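Local coordinates for protein nucleoporin NUP170 (Chaetomium thermophilum, PDB 5HAX) that probably serves as a scaffold component of the nuclear pore complex, joining a beta-propeller domain to a helical region, at residues 71-76 against 86-91; 112-117 against 137-142. One frame throughout, in Å; residues are numbered along the deposited sequence. Where two conformers were deposited one is given.

Contact 1 of 2, residues 71-76 against 86-91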
loop_
_atom_site.group_PDB
_atom_site.type_symbol
_atom_site.label_atom_id
_atom_site.label_comp_id
_atom_site.label_asym_id
_atom_site.label_seq_id
_atom_site.Cartn_x
_atom_site.Cartn_y
_atom_site.Cartn_z
ATOM N N VAL A 71 -8.736 36.587 4.307
ATOM C CA VAL A 71 -10.036 35.961 4.534
ATOM C C VAL A 71 -9.901 34.454 4.736
ATOM O O VAL A 71 -10.493 33.896 5.667
ATOM C CB VAL A 71 -10.997 36.268 3.369
ATOM C CG1 VAL A 71 -12.349 35.596 3.590
ATOM C CG2 VAL A 71 -11.177 37.774 3.210
ATOM N N PHE A 72 -9.136 33.780 3.876
ATOM C CA PHE A 72 -9.187 32.324 3.818
ATOM C C PHE A 72 -7.832 31.739 3.445
ATOM O O PHE A 72 -7.139 32.263 2.567
ATOM C CB PHE A 72 -10.254 31.877 2.810
ATOM C CG PHE A 72 -10.575 30.413 2.871
ATOM C CD1 PHE A 72 -11.230 29.880 3.968
ATOM C CD2 PHE A 72 -10.235 29.573 1.824
ATOM C CE1 PHE A 72 -11.531 28.532 4.026
ATOM C CE2 PHE A 72 -10.535 28.224 1.874
ATOM C CZ PHE A 72 -11.185 27.703 2.976
ATOM N N THR A 73 -7.470 30.640 4.113
ATOM C CA THR A 73 -6.263 29.881 3.810
ATOM C C THR A 73 -6.568 28.391 3.914
ATOM O O THR A 73 -7.557 27.983 4.527
ATOM C CB THR A 73 -5.105 30.235 4.754
ATOM O OG1 THR A 73 -5.445 29.862 6.095
ATOM C CG2 THR A 73 -4.796 31.725 4.700
ATOM N N LYS A 74 -5.696 27.578 3.317
ATOM C CA LYS A 74 -5.895 26.133 3.303
ATOM C C LYS A 74 -4.584 25.439 2.952
ATOM O O LYS A 74 -3.802 25.956 2.151
ATOM C CB LYS A 74 -6.987 25.742 2.301
ATOM C CG LYS A 74 -7.454 24.305 2.421
ATOM C CD LYS A 74 -8.778 24.094 1.701
ATOM C CE LYS A 74 -9.256 22.652 1.811
ATOM N NZ LYS A 74 -9.320 22.175 3.224
ATOM N N LEU A 75 -4.361 24.270 3.558
ATOM C CA LEU A 75 -3.199 23.428 3.298
ATOM C C LEU A 75 -3.648 22.064 2.788
ATOM O O LEU A 75 -4.759 21.612 3.080
ATOM C CB LEU A 75 -2.350 23.234 4.563
ATOM C CG LEU A 75 -1.626 24.457 5.122
ATOM C CD1 LEU A 75 -1.093 24.180 6.521
ATOM C CD2 LEU A 75 -0.496 24.857 4.196
ATOM N N GLY A 76 -2.768 21.403 2.033
ATOM C CA GLY A 76 -3.065 20.082 1.505
ATOM C C GLY A 76 -1.810 19.357 1.071
ATOM O O GLY A 76 -0.714 19.923 1.038
ATOM N N ALA A 86 -0.251 25.205 -0.390
ATOM C CA ALA A 86 -0.939 26.149 0.475
ATOM C C ALA A 86 -1.632 27.175 -0.406
ATOM O O ALA A 86 -1.014 27.721 -1.324
ATOM C CB ALA A 86 0.035 26.843 1.433
ATOM N N SER A 87 -2.911 27.419 -0.138
ATOM C CA SER A 87 -3.672 28.451 -0.827
ATOM C C SER A 87 -3.922 29.611 0.126
ATOM O O SER A 87 -4.262 29.401 1.294
ATOM C CB SER A 87 -5.001 27.906 -1.359
ATOM O OG SER A 87 -5.888 27.578 -0.303
ATOM N N ILE A 88 -3.729 30.830 -0.371
ATOM C CA ILE A 88 -3.993 32.053 0.383
ATOM C C ILE A 88 -4.887 32.920 -0.489
ATOM O O ILE A 88 -4.430 33.473 -1.497
ATOM C CB ILE A 88 -2.706 32.801 0.763
ATOM C CG1 ILE A 88 -1.791 31.904 1.600
ATOM C CG2 ILE A 88 -3.035 34.068 1.540
ATOM C CD1 ILE A 88 -0.735 31.193 0.795
ATOM N N ASP A 89 -6.157 33.043 -0.101
ATOM C CA ASP A 89 -7.146 33.774 -0.884
ATOM C C ASP A 89 -7.169 33.258 -2.320
ATOM O O ASP A 89 -7.559 32.110 -2.556
ATOM C CB ASP A 89 -6.861 35.278 -0.832
ATOM C CG ASP A 89 -6.979 35.843 0.572
ATOM O OD1 ASP A 89 -7.898 35.425 1.311
ATOM O OD2 ASP A 89 -6.152 36.702 0.941
ATOM N N SER A 90 -6.746 34.078 -3.282
ATOM C CA SER A 90 -6.753 33.706 -4.693
ATOM C C SER A 90 -5.389 33.234 -5.191
ATOM O O SER A 90 -5.187 33.142 -6.407
ATOM C CB SER A 90 -7.224 34.890 -5.542
ATOM O OG SER A 90 -6.383 36.016 -5.363
ATOM N N SER A 91 -4.456 32.927 -4.290
ATOM C CA SER A 91 -3.100 32.543 -4.661
ATOM C C SER A 91 -2.788 31.140 -4.157
ATOM O O SER A 91 -3.254 30.728 -3.092
ATOM C CB SER A 91 -2.076 33.539 -4.103
ATOM O OG SER A 91 -2.208 34.806 -4.725
#
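Backbone hydrogen bonds carry most of this antiparallel pairing, in which strand 73-76 runs at 170° to strand 86-88. Lys-74 and Ser-87 form the hydrogen-bonded pair: Ser-87 N reaches Lys-74 O at 2.9 Å, and Lys-74 N returns the bond to Ser-87 O at 3.1 Å. Just past the strand, Asp-89 N adds a third rung, meeting Phe-72 O almost along its C=O axis at 2.9 Å.

The carboxylate of Asp-89 extends the ladder. With CG anti to its own carbonyl carbon (chi1 -63°), OD1 offers its syn lone pair to Phe-72 N at 3.3 Å and receives a weaker bond from Val-71 N, so one oxygen gathers two successive amides where the first strand has yet to begin.

Apolar contact is confined to the face bearing Thr-73, Leu-75, Ala-86 and Ile-88. There the CD2 branch of Leu-75 presses on Ala-86 CB at 3.4 Å, tighter than usual for two methyls.

A type II' turn from Ile-88 to Ser-91 leads into strand 91-96, making 73-78 and 83-88 the first two strands of a four-stranded antiparallel propeller blade. Helix 60-67 packs on the face bearing Thr-73, Ala-86 and Ile-88, which meet Leu-66, Val-62 and His-65 respectively.

Contact 2 of 2, residues 112-117 against 137-142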
loop_
_atom_site.group_PDB
_atom_site.type_symbol
_atom_site.label_atom_id
_atom_site.label_comp_id
_atom_site.label_asym_id
_atom_site.label_seq_id
_atom_site.Cartn_x
_atom_site.Cartn_y
_atom_site.Cartn_z
ATOM N N HIS A 112 -10.527 34.746 -7.882
ATOM C CA HIS A 112 -11.353 34.590 -6.693
ATOM C C HIS A 112 -10.751 33.553 -5.749
ATOM O O HIS A 112 -9.809 32.833 -6.091
ATOM C CB HIS A 112 -12.786 34.196 -7.076
ATOM C CG HIS A 112 -13.563 35.305 -7.717
ATOM N ND1 HIS A 112 -13.698 35.427 -9.083
ATOM C CD2 HIS A 112 -14.239 36.346 -7.178
ATOM C CE1 HIS A 112 -14.429 36.493 -9.358
ATOM N NE2 HIS A 112 -14.769 37.069 -8.220
ATOM N N THR A 113 -11.320 33.494 -4.544
ATOM C CA THR A 113 -10.792 32.644 -3.482
ATOM C C THR A 113 -10.758 31.181 -3.910
ATOM O O THR A 113 -11.742 30.651 -4.433
ATOM C CB THR A 113 -11.649 32.795 -2.222
ATOM O OG1 THR A 113 -11.757 34.181 -1.877
ATOM C CG2 THR A 113 -11.045 32.023 -1.053
ATOM N N ILE A 114 -9.623 30.528 -3.671
ATOM C CA ILE A 114 -9.486 29.099 -3.934
ATOM C C ILE A 114 -10.152 28.326 -2.805
ATOM O O ILE A 114 -9.890 28.582 -1.623
ATOM C CB ILE A 114 -8.003 28.713 -4.072
ATOM C CG1 ILE A 114 -7.412 29.332 -5.342
ATOM C CG2 ILE A 114 -7.837 27.192 -4.112
ATOM C CD1 ILE A 114 -5.901 29.266 -5.407
ATOM N N THR A 115 -11.000 27.362 -3.167
ATOM C CA THR A 115 -11.727 26.553 -2.198
ATOM C C THR A 115 -11.339 25.081 -2.214
ATOM O O THR A 115 -11.665 24.366 -1.261
ATOM C CB THR A 115 -13.241 26.667 -2.442
ATOM O OG1 THR A 115 -13.543 26.318 -3.797
ATOM C CG2 THR A 115 -13.721 28.091 -2.165
ATOM N N ALA A 116 -10.658 24.612 -3.255
ATOM C CA ALA A 116 -10.219 23.225 -3.319
ATOM C C ALA A 116 -9.130 23.096 -4.372
ATOM O O ALA A 116 -9.123 23.824 -5.369
ATOM C CB ALA A 116 -11.384 22.280 -3.642
ATOM N N VAL A 117 -8.210 22.162 -4.131
ATOM C CA VAL A 117 -7.113 21.860 -5.046
ATOM C C VAL A 117 -6.871 20.355 -5.010
ATOM O O VAL A 117 -6.945 19.733 -3.946
ATOM C CB VAL A 117 -5.824 22.626 -4.669
ATOM C CG1 VAL A 117 -4.684 22.266 -5.616
ATOM C CG2 VAL A 117 -6.070 24.129 -4.673
ATOM N N VAL A 137 -7.888 23.301 -9.865
ATOM C CA VAL A 137 -7.956 24.420 -8.929
ATOM C C VAL A 137 -9.378 24.963 -8.975
ATOM O O VAL A 137 -9.809 25.506 -10.001
ATOM C CB VAL A 137 -6.939 25.518 -9.266
ATOM C CG1 VAL A 137 -7.064 26.680 -8.288
ATOM C CG2 VAL A 137 -5.523 24.956 -9.253
ATOM N N ALA A 138 -10.100 24.833 -7.864
ATOM C CA ALA A 138 -11.476 25.302 -7.757
ATOM C C ALA A 138 -11.521 26.588 -6.944
ATOM O O ALA A 138 -10.956 26.655 -5.846
ATOM C CB ALA A 138 -12.362 24.238 -7.109
ATOM N N THR A 139 -12.191 27.603 -7.484
ATOM C CA THR A 139 -12.434 28.860 -6.789
ATOM C C THR A 139 -13.937 29.048 -6.600
ATOM O O THR A 139 -14.747 28.209 -7.000
ATOM C CB THR A 139 -11.843 30.049 -7.556
ATOM O OG1 THR A 139 -12.633 30.315 -8.724
ATOM C CG2 THR A 139 -10.400 29.775 -7.964
ATOM N N THR A 140 -14.308 30.174 -5.987
ATOM C CA THR A 140 -15.719 30.497 -5.817
ATOM C C THR A 140 -16.388 30.896 -7.125
ATOM O O THR A 140 -17.612 31.057 -7.147
ATOM C CB THR A 140 -15.888 31.625 -4.796
ATOM O OG1 THR A 140 -15.120 32.764 -5.201
ATOM C CG2 THR A 140 -15.431 31.175 -3.417
ATOM N N SER A 141 -15.620 31.044 -8.206
ATOM C CA SER A 141 -16.140 31.475 -9.497
ATOM C C SER A 141 -15.942 30.462 -10.616
ATOM O O SER A 141 -16.734 30.457 -11.561
ATOM C CB SER A 141 -15.481 32.801 -9.911
ATOM O OG SER A 141 -16.040 33.300 -11.113
ATOM N N GLU A 142 -14.925 29.604 -10.542
ATOM C CA GLU A 142 -14.626 28.704 -11.649
ATOM C C GLU A 142 -13.721 27.578 -11.169
ATOM O O GLU A 142 -13.146 27.632 -10.079
ATOM C CB GLU A 142 -13.963 29.466 -12.803
ATOM C CG GLU A 142 -12.659 30.143 -12.403
ATOM C CD GLU A 142 -12.137 31.091 -13.464
ATOM O OE1 GLU A 142 -11.208 31.869 -13.158
ATOM O OE2 GLU A 142 -12.653 31.058 -14.601
HETATM O O HOH W 1 -15.948 26.672 -4.726
#
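Ala-138 lies at the tight centre of the contact, its carbonyl oxygen gripped by two successive amides. Thr-115 N binds Ala-138 O at 2.8 Å in the carbonyl plane, whereas Ala-116 N makes a weak bond to the same oxygen. In return, Ala-138 N meets Ala-116 O at 2.9 Å, nearly straight at 168°. Small side chains suit this spot: the CB atoms of Ala-116 and Ala-138 lie 4.1 Å apart and both touch Ile-179. On the opposite face, that of Val-137, Ile-114 crosses the valine obliquely, its CG1 and CD1 both resting on Val-137 CG1.

With Thr-115 and Ala-116 both facing Ala-138, the pairing is a classic beta bulge, set within a propeller blade between strands 114-120 and 133-139. Beyond it the second strand turns back at an ST motif, where Thr-139 N bonds Glu-142 O. The hydroxyl of Thr-139, between its backbone N and carbonyl carbon (chi1 73°), accepts from Ser-141 N at 3.1 Å and from Glu-142 N at 3.0 Å. A valine here would lose this acceptor and would probably loosen the turn.

Toward solvent the contact becomes looser and more polar. A water donates to Thr-115 OG1 and to Thr-139 O, and Val-176 O is a further partner of that threonine hydroxyl. Thr-140 N still reaches Thr-113 O, and the CG2 methyls of Thr-115 and Thr-140 touch at 3.7 Å. Outermost, the exposed His-112 crosses Thr-140 at about a right angle, its CB 3.3 Å from Thr-140 OG1 and its ND1 against Ser-141 CB.

How the contacts relate
Contact 1 precedes contact 2 along the chain, and each joins the first two strands of a separate four-stranded antiparallel sheet: 73-78 with 83-88, then 114-120 with 133-139. These sheets are successive blades of the propeller, and the chain passes from one to the next after strand 105-107. The contact centres are about 10 Å apart, and the segments touch. Asp-89 O and Ile-114 N, 2.8 Å apart, probably form a hydrogen bond between the blades, while the Phe-72 ring, through CE2, packs against Ile-114 O. One blade's turn is thereby tied to its neighbour's first strand, a local example of how side-by-side blades build the domain.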